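Histidyl-trna synthetase (Thermus thermophilus, PDB 1ADY) catalyses the ATP-dependent attachment of L-histidine to tRNA(His), releasing AMP and diphosphate, as a homodimeric class-II aminoacyl-tRNA synthetase. Local coordinates at residues E199-R204 and G260-V265; G285-G290 and P301-A306. All coordinates share one frame; numbering follows the deposited sequence.

Interaction 1: residues E199-R204 and G260-V265. With HAM (histidyl-adenosine monophosphate), chain F.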
loop_
_atom_site.group_PDB
_atom_site.type_symbol
_atom_site.label_atom_id
_atom_site.label_comp_id
_atom_site.label_asym_id
_atom_site.label_seq_id
_atom_site.Cartn_x
_atom_site.Cartn_y
_atom_site.Cartn_z
ATOM N N GLU A 199 -3.280 -7.924 -38.026
ATOM C CA GLU A 199 -2.720 -9.267 -38.097
ATOM C C GLU A 199 -3.202 -10.165 -36.971
ATOM O O GLU A 199 -3.647 -11.287 -37.211
ATOM C CB GLU A 199 -1.193 -9.210 -38.103
ATOM C CG GLU A 199 -0.612 -8.666 -39.396
ATOM C CD GLU A 199 -0.966 -9.525 -40.596
ATOM O OE1 GLU A 199 -0.613 -10.724 -40.596
ATOM O OE2 GLU A 199 -1.604 -9.005 -41.536
ATOM N N GLU A 200 -3.074 -9.694 -35.737
ATOM C CA GLU A 200 -3.523 -10.474 -34.593
ATOM C C GLU A 200 -4.491 -9.687 -33.733
ATOM O O GLU A 200 -4.155 -8.624 -33.214
ATOM C CB GLU A 200 -2.344 -10.966 -33.756
ATOM C CG GLU A 200 -1.593 -12.127 -34.387
ATOM C CD GLU A 200 -0.975 -13.062 -33.358
ATOM O OE1 GLU A 200 -0.329 -12.571 -32.405
ATOM O OE2 GLU A 200 -1.140 -14.294 -33.499
ATOM N N ASN A 201 -5.699 -10.226 -33.597
ATOM C CA ASN A 201 -6.760 -9.608 -32.811
ATOM C C ASN A 201 -7.160 -8.241 -33.377
ATOM O O ASN A 201 -7.010 -7.208 -32.718
ATOM C CB ASN A 201 -6.335 -9.486 -31.347
ATOM C CG ASN A 201 -7.469 -9.062 -30.453
ATOM O OD1 ASN A 201 -8.574 -9.592 -30.547
ATOM N ND2 ASN A 201 -7.206 -8.099 -29.582
ATOM N N PRO A 202 -7.697 -8.228 -34.608
ATOM C CA PRO A 202 -8.136 -7.017 -35.310
ATOM C C PRO A 202 -9.092 -6.123 -34.523
ATOM O O PRO A 202 -9.108 -4.913 -34.732
ATOM C CB PRO A 202 -8.805 -7.581 -36.558
ATOM C CG PRO A 202 -7.986 -8.782 -36.839
ATOM C CD PRO A 202 -7.859 -9.406 -35.476
ATOM N N MET A 203 -9.869 -6.711 -33.616
ATOM C CA MET A 203 -10.827 -5.960 -32.798
ATOM C C MET A 203 -10.270 -4.661 -32.242
ATOM O O MET A 203 -10.993 -3.672 -32.109
ATOM C CB MET A 203 -11.317 -6.807 -31.628
ATOM C CG MET A 203 -12.328 -7.858 -31.993
ATOM S SD MET A 203 -12.783 -8.820 -30.542
ATOM C CE MET A 203 -11.615 -10.138 -30.667
ATOM N N ARG A 204 -8.982 -4.671 -31.917
ATOM C CA ARG A 204 -8.310 -3.502 -31.360
ATOM C C ARG A 204 -8.442 -2.263 -32.234
ATOM O O ARG A 204 -8.536 -1.144 -31.724
ATOM C CB ARG A 204 -6.836 -3.813 -31.122
ATOM C CG ARG A 204 -6.620 -4.931 -30.138
ATOM C CD ARG A 204 -5.178 -5.013 -29.686
ATOM N NE ARG A 204 -5.067 -5.875 -28.515
ATOM C CZ ARG A 204 -5.585 -5.584 -27.323
ATOM N NH1 ARG A 204 -6.245 -4.448 -27.128
ATOM N NH2 ARG A 204 -5.477 -6.452 -26.328
ATOM N N GLY A 260 -9.671 -3.137 -23.385
ATOM C CA GLY A 260 -8.243 -3.033 -23.635
ATOM C C GLY A 260 -7.437 -4.289 -23.346
ATOM O O GLY A 260 -6.206 -4.267 -23.430
ATOM N N LEU A 261 -8.114 -5.384 -23.010
ATOM C CA LEU A 261 -7.426 -6.628 -22.698
ATOM C C LEU A 261 -8.033 -7.808 -23.452
ATOM O O LEU A 261 -9.253 -7.913 -23.577
ATOM C CB LEU A 261 -7.437 -6.866 -21.185
ATOM C CG LEU A 261 -6.821 -5.731 -20.351
ATOM C CD1 LEU A 261 -7.827 -4.614 -20.110
ATOM C CD2 LEU A 261 -6.346 -6.270 -19.021
ATOM N N ASP A 262 -7.173 -8.701 -23.942
ATOM C CA ASP A 262 -7.600 -9.867 -24.715
ATOM C C ASP A 262 -8.132 -11.079 -23.968
ATOM O O ASP A 262 -8.613 -12.013 -24.608
ATOM C CB ASP A 262 -6.477 -10.334 -25.641
ATOM C CG ASP A 262 -6.248 -9.393 -26.799
ATOM O OD1 ASP A 262 -7.051 -8.442 -26.952
ATOM O OD2 ASP A 262 -5.269 -9.612 -27.554
ATOM N N TYR A 263 -8.030 -11.101 -22.640
ATOM C CA TYR A 263 -8.522 -12.253 -21.882
ATOM C C TYR A 263 -10.038 -12.261 -21.690
ATOM O O TYR A 263 -10.612 -13.241 -21.204
ATOM C CB TYR A 263 -7.788 -12.400 -20.538
ATOM C CG TYR A 263 -7.827 -11.194 -19.618
ATOM C CD1 TYR A 263 -9.038 -10.652 -19.181
ATOM C CD2 TYR A 263 -6.650 -10.625 -19.147
ATOM C CE1 TYR A 263 -9.071 -9.578 -18.297
ATOM C CE2 TYR A 263 -6.674 -9.553 -18.264
ATOM C CZ TYR A 263 -7.887 -9.036 -17.841
ATOM O OH TYR A 263 -7.913 -7.980 -16.956
ATOM N N TYR A 264 -10.677 -11.162 -22.080
ATOM C CA TYR A 264 -12.120 -11.017 -21.960
ATOM C C TYR A 264 -12.920 -11.936 -22.859
ATOM O O TYR A 264 -12.620 -12.098 -24.043
ATOM C CB TYR A 264 -12.544 -9.577 -22.237
ATOM C CG TYR A 264 -12.205 -8.641 -21.116
ATOM C CD1 TYR A 264 -12.862 -8.730 -19.890
ATOM C CD2 TYR A 264 -11.217 -7.676 -21.267
ATOM C CE1 TYR A 264 -12.540 -7.878 -18.843
ATOM C CE2 TYR A 264 -10.888 -6.821 -20.226
ATOM C CZ TYR A 264 -11.553 -6.925 -19.022
ATOM O OH TYR A 264 -11.238 -6.059 -18.009
ATOM N N VAL A 265 -13.963 -12.510 -22.281
ATOM C CA VAL A 265 -14.872 -13.395 -22.990
ATOM C C VAL A 265 -16.262 -13.105 -22.418
ATOM O O VAL A 265 -16.451 -13.079 -21.199
ATOM C CB VAL A 265 -14.481 -14.894 -22.818
ATOM C CG1 VAL A 265 -14.697 -15.354 -21.397
ATOM C CG2 VAL A 265 -15.266 -15.754 -23.773
HETATM P P HAM F . -8.310 -1.461 -17.596
HETATM O O1P HAM F . -6.989 -1.783 -18.176
HETATM O O2P HAM F . -9.344 -1.053 -18.570
HETATM O O3P HAM F . -8.765 -2.724 -16.709
HETATM O "O5'" HAM F . -8.234 -0.228 -16.580
HETATM C "C5'" HAM F . -9.305 -0.035 -15.657
HETATM C "C4'" HAM F . -9.242 1.332 -15.005
HETATM O "O4'" HAM F . -7.905 1.594 -14.549
HETATM C "C3'" HAM F . -9.543 2.447 -15.987
HETATM O "O3'" HAM F . -10.935 2.710 -16.180
HETATM C "C2'" HAM F . -8.924 3.616 -15.247
HETATM O "O2'" HAM F . -9.776 4.119 -14.200
HETATM C "C1'" HAM F . -7.659 3.001 -14.666
HETATM N N9 HAM F . -6.427 3.225 -15.449
HETATM C C8 HAM F . -5.939 2.475 -16.454
HETATM N N7 HAM F . -4.853 3.028 -17.008
HETATM C C5 HAM F . -4.693 4.142 -16.291
HETATM C C6 HAM F . -3.687 5.098 -16.504
HETATM N N6 HAM F . -2.812 4.951 -17.461
HETATM N N1 HAM F . -3.674 6.145 -15.652
HETATM C C2 HAM F . -4.594 6.263 -14.695
HETATM N N3 HAM F . -5.574 5.375 -14.517
HETATM C C4 HAM F . -5.621 4.287 -15.321
HETATM C C HAM F . -8.065 -3.736 -15.971
HETATM O O HAM F . -6.932 -3.528 -15.571
HETATM C CA HAM F . -8.701 -5.100 -15.721
HETATM N N HAM F . -7.723 -6.031 -15.193
HETATM C CB HAM F . -9.885 -4.977 -14.749
HETATM C CG HAM F . -10.546 -6.290 -14.456
HETATM C CD2 HAM F . -10.633 -7.009 -13.311
HETATM N ND1 HAM F . -11.125 -7.065 -15.438
HETATM C CE1 HAM F . -11.512 -8.214 -14.916
HETATM N NE2 HAM F . -11.219 -8.209 -13.629
#
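N201 and D262, with CA atoms 8.1 Å apart, mark where two loops meet through side chains rather than as paired backbones. D262 reaches toward E199-R204 and brings OD1 close to both R204 NH2 and N201 ND2. The salt bridge runs from R204 NH2 to D262 OD1 at 2.6 Å, although the position of NH2 is less certain than most; OD1 lies over one guanidinium face, the two planes being 25° apart. R204 gets there on a chain extended from CG to NE, and G260 O lies at the guanidinium edge. N201, whose CG is anti to the backbone N (chi1 -171°), brings ND2 to 2.7 Å from D262 OD1, but at an angle too poor for a hydrogen bond. A leucine in place of R204 would probably leave D262 without its close cationic mate. Beyond this pair the second loop, consistent with the RGLDYY histidine-binding signature of these enzymes, serves the bound adenylate: Y263 OH accepts from its amino N, and Y264 OH donates to imidazole ND1. The first loop links helices 192-197 and 211-220, with P202 and M203 packed on helix 169-183; the second runs from strand 251-253 into strand 267-272 of the catalytic sheet.

Interaction 2: residues G285-G290 and P301-A306. With HAM (histidyl-adenosine monophosphate), chain F.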
loop_
_atom_site.group_PDB
_atom_site.type_symbol
_atom_site.label_atom_id
_atom_site.label_comp_id
_atom_site.label_asym_id
_atom_site.label_seq_id
_atom_site.Cartn_x
_atom_site.Cartn_y
_atom_site.Cartn_z
ATOM N N GLY A 285 -14.307 -3.651 -16.499
ATOM C CA GLY A 285 -14.127 -5.052 -16.182
ATOM C C GLY A 285 -14.918 -5.937 -17.117
ATOM O O GLY A 285 -15.488 -5.455 -18.100
ATOM N N GLY A 286 -14.971 -7.226 -16.795
ATOM C CA GLY A 286 -15.687 -8.179 -17.618
ATOM C C GLY A 286 -15.298 -9.603 -17.275
ATOM O O GLY A 286 -14.477 -9.835 -16.382
ATOM N N ARG A 287 -15.898 -10.559 -17.971
ATOM C CA ARG A 287 -15.621 -11.966 -17.738
ATOM C C ARG A 287 -14.346 -12.320 -18.492
ATOM O O ARG A 287 -14.021 -11.683 -19.496
ATOM C CB ARG A 287 -16.809 -12.803 -18.206
ATOM C CG ARG A 287 -16.689 -14.285 -17.943
ATOM C CD ARG A 287 -18.049 -14.959 -17.984
ATOM N NE ARG A 287 -18.766 -14.851 -16.711
ATOM C CZ ARG A 287 -18.521 -15.617 -15.650
ATOM N NH1 ARG A 287 -17.575 -16.551 -15.705
ATOM N NH2 ARG A 287 -19.242 -15.478 -14.542
ATOM N N TYR A 288 -13.629 -13.334 -18.018
ATOM C CA TYR A 288 -12.360 -13.701 -18.644
ATOM C C TYR A 288 -12.019 -15.176 -18.486
ATOM O O TYR A 288 -10.896 -15.537 -18.120
ATOM C CB TYR A 288 -11.231 -12.835 -18.049
ATOM C CG TYR A 288 -11.256 -12.777 -16.532
ATOM C CD1 TYR A 288 -10.680 -13.791 -15.769
ATOM C CD2 TYR A 288 -11.938 -11.759 -15.864
ATOM C CE1 TYR A 288 -10.790 -13.808 -14.389
ATOM C CE2 TYR A 288 -12.057 -11.766 -14.475
ATOM C CZ TYR A 288 -11.481 -12.798 -13.746
ATOM O OH TYR A 288 -11.628 -12.840 -12.381
ATOM N N ASP A 289 -12.996 -16.032 -18.744
ATOM C CA ASP A 289 -12.788 -17.472 -18.632
ATOM C C ASP A 289 -11.665 -17.864 -19.593
ATOM O O ASP A 289 -11.500 -17.244 -20.645
ATOM C CB ASP A 289 -14.078 -18.223 -18.997
ATOM C CG ASP A 289 -15.298 -17.737 -18.203
ATOM O OD1 ASP A 289 -15.162 -16.858 -17.326
ATOM O OD2 ASP A 289 -16.408 -18.245 -18.461
ATOM N N GLY A 290 -10.861 -18.852 -19.216
ATOM C CA GLY A 290 -9.783 -19.270 -20.091
ATOM C C GLY A 290 -8.432 -18.696 -19.719
ATOM O O GLY A 290 -7.400 -19.309 -20.002
ATOM N N PRO A 301 -13.597 -20.158 -14.524
ATOM C CA PRO A 301 -14.372 -19.005 -14.989
ATOM C C PRO A 301 -14.205 -17.853 -13.999
ATOM O O PRO A 301 -13.946 -18.089 -12.814
ATOM C CB PRO A 301 -15.810 -19.531 -14.974
ATOM C CG PRO A 301 -15.645 -21.035 -15.090
ATOM C CD PRO A 301 -14.475 -21.294 -14.197
ATOM N N GLY A 302 -14.355 -16.619 -14.469
ATOM C CA GLY A 302 -14.214 -15.490 -13.571
ATOM C C GLY A 302 -14.656 -14.162 -14.149
ATOM O O GLY A 302 -14.592 -13.947 -15.365
ATOM N N VAL A 303 -15.123 -13.281 -13.271
ATOM C CA VAL A 303 -15.576 -11.940 -13.633
ATOM C C VAL A 303 -14.999 -10.980 -12.602
ATOM O O VAL A 303 -14.662 -11.384 -11.486
ATOM C CB VAL A 303 -17.116 -11.782 -13.556
ATOM C CG1 VAL A 303 -17.656 -11.262 -14.869
ATOM C CG2 VAL A 303 -17.786 -13.075 -13.144
ATOM N N GLY A 304 -14.905 -9.708 -12.962
ATOM C CA GLY A 304 -14.383 -8.726 -12.031
ATOM C C GLY A 304 -14.210 -7.360 -12.657
ATOM O O GLY A 304 -14.459 -7.183 -13.850
ATOM N N PHE A 305 -13.721 -6.406 -11.875
ATOM C CA PHE A 305 -13.524 -5.057 -12.375
ATOM C C PHE A 305 -12.380 -4.393 -11.631
ATOM O O PHE A 305 -11.796 -4.983 -10.721
ATOM C CB PHE A 305 -14.800 -4.232 -12.189
ATOM C CG PHE A 305 -15.141 -3.959 -10.748
ATOM C CD1 PHE A 305 -14.640 -2.829 -10.099
ATOM C CD2 PHE A 305 -15.953 -4.835 -10.034
ATOM C CE1 PHE A 305 -14.938 -2.578 -8.759
ATOM C CE2 PHE A 305 -16.259 -4.592 -8.692
ATOM C CZ PHE A 305 -15.751 -3.461 -8.055
ATOM N N ALA A 306 -12.086 -3.156 -12.014
ATOM C CA ALA A 306 -11.036 -2.369 -11.398
ATOM C C ALA A 306 -11.231 -0.913 -11.789
ATOM O O ALA A 306 -11.443 -0.607 -12.958
ATOM C CB ALA A 306 -9.680 -2.853 -11.861
HETATM P P HAM F . -8.310 -1.461 -17.596
HETATM O O1P HAM F . -6.989 -1.783 -18.176
HETATM O O2P HAM F . -9.344 -1.053 -18.570
HETATM O O3P HAM F . -8.765 -2.724 -16.709
HETATM O "O5'" HAM F . -8.234 -0.228 -16.580
HETATM C "C5'" HAM F . -9.305 -0.035 -15.657
HETATM C "C4'" HAM F . -9.242 1.332 -15.005
HETATM O "O4'" HAM F . -7.905 1.594 -14.549
HETATM C "C3'" HAM F . -9.543 2.447 -15.987
HETATM O "O3'" HAM F . -10.935 2.710 -16.180
HETATM C "C2'" HAM F . -8.924 3.616 -15.247
HETATM O "O2'" HAM F . -9.776 4.119 -14.200
HETATM C "C1'" HAM F . -7.659 3.001 -14.666
HETATM N N9 HAM F . -6.427 3.225 -15.449
HETATM C C8 HAM F . -5.939 2.475 -16.454
HETATM N N7 HAM F . -4.853 3.028 -17.008
HETATM C C5 HAM F . -4.693 4.142 -16.291
HETATM C C6 HAM F . -3.687 5.098 -16.504
HETATM N N6 HAM F . -2.812 4.951 -17.461
HETATM N N1 HAM F . -3.674 6.145 -15.652
HETATM C C2 HAM F . -4.594 6.263 -14.695
HETATM N N3 HAM F . -5.574 5.375 -14.517
HETATM C C4 HAM F . -5.621 4.287 -15.321
HETATM C C HAM F . -8.065 -3.736 -15.971
HETATM O O HAM F . -6.932 -3.528 -15.571
HETATM C CA HAM F . -8.701 -5.100 -15.721
HETATM N N HAM F . -7.723 -6.031 -15.193
HETATM C CB HAM F . -9.885 -4.977 -14.749
HETATM C CG HAM F . -10.546 -6.290 -14.456
HETATM C CD2 HAM F . -10.633 -7.009 -13.311
HETATM N ND1 HAM F . -11.125 -7.065 -15.438
HETATM C CE1 HAM F . -11.512 -8.214 -14.916
HETATM N NE2 HAM F . -11.219 -8.209 -13.629
#
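G286 N donates to G304 O at 3.0 Å across two short strands running antiparallel, whose axes come within 4.7 Å; the return bond, from G304 N to G286 O, is long and weak. Further on, Y288 N gives its hydrogen to G302 O at 2.9 Å. The same carbonyl oxygen sits over the centre of the Y288 ring, and G302 CA adds a CH-pi contact to that ring; a chi1 of 48° folds the tyrosine back over the glycine. The G302 amide is satisfied by a side chain instead: it donates to D289 OD1 at 3.0 Å, arriving from above the carboxylate plane. D289 OD1 also accepts from R287 NH1, at 2.9 Å on its syn lone pair, within a salt bridge, so one oxygen joins the arginine to the opposite strand. Every nitrogen of the R287 guanidinium has a partner. NH1 additionally donates to S134 O, NH2 forms a salt bridge with D140, and NE has a long, weak ion pair with E135. Meanwhile V303 CG2 lies over one face of the group, and P301 CB meets its edge. The histidyl end of the adenylate lies against these strands. G304 C stands 3.3 Å from imidazole NE2 of histidyl-adenylate, G285 CA lies near ND1, and Y288 CE2 approaches CE1, while A306 CB touches the ligand's CB. Glycine backbone at G285, G286 and G304, with Y288 and A306, lines this end; a CB on G304 would be crowded by NE2. This is the largely antiparallel central sheet of the class-II synthetase catalytic domain: strand 302-308, leading directly into helix 309-318, is consistent with class-II motif 3, and the glycine-rich G285-G290 with the signature sequence of histidyl-tRNA synthetases.

Overall arrangement
Three of the four segments fall in the catalytic regions; 199-204 comes from the helical insertion between them. Interaction 1 reaches the adenylate through 260-265, interaction 2 through both segments. Interaction 2 is buried and built on strand pairing, with a charged network at one end; interaction 1 is smaller, partly buried, and joins a loop of the insertion to an active-site loop mainly by charge. Their centres lie 14 Å apart, and they meet directly: V265 N probably hydrogen-bonds to R287 O at 2.9 Å, and Y263 O packs on Y288 CB. Residues 260-265 therefore bridge the two settings, with polar contacts to the ligand, against chiefly packing from 285-290 and 301-306.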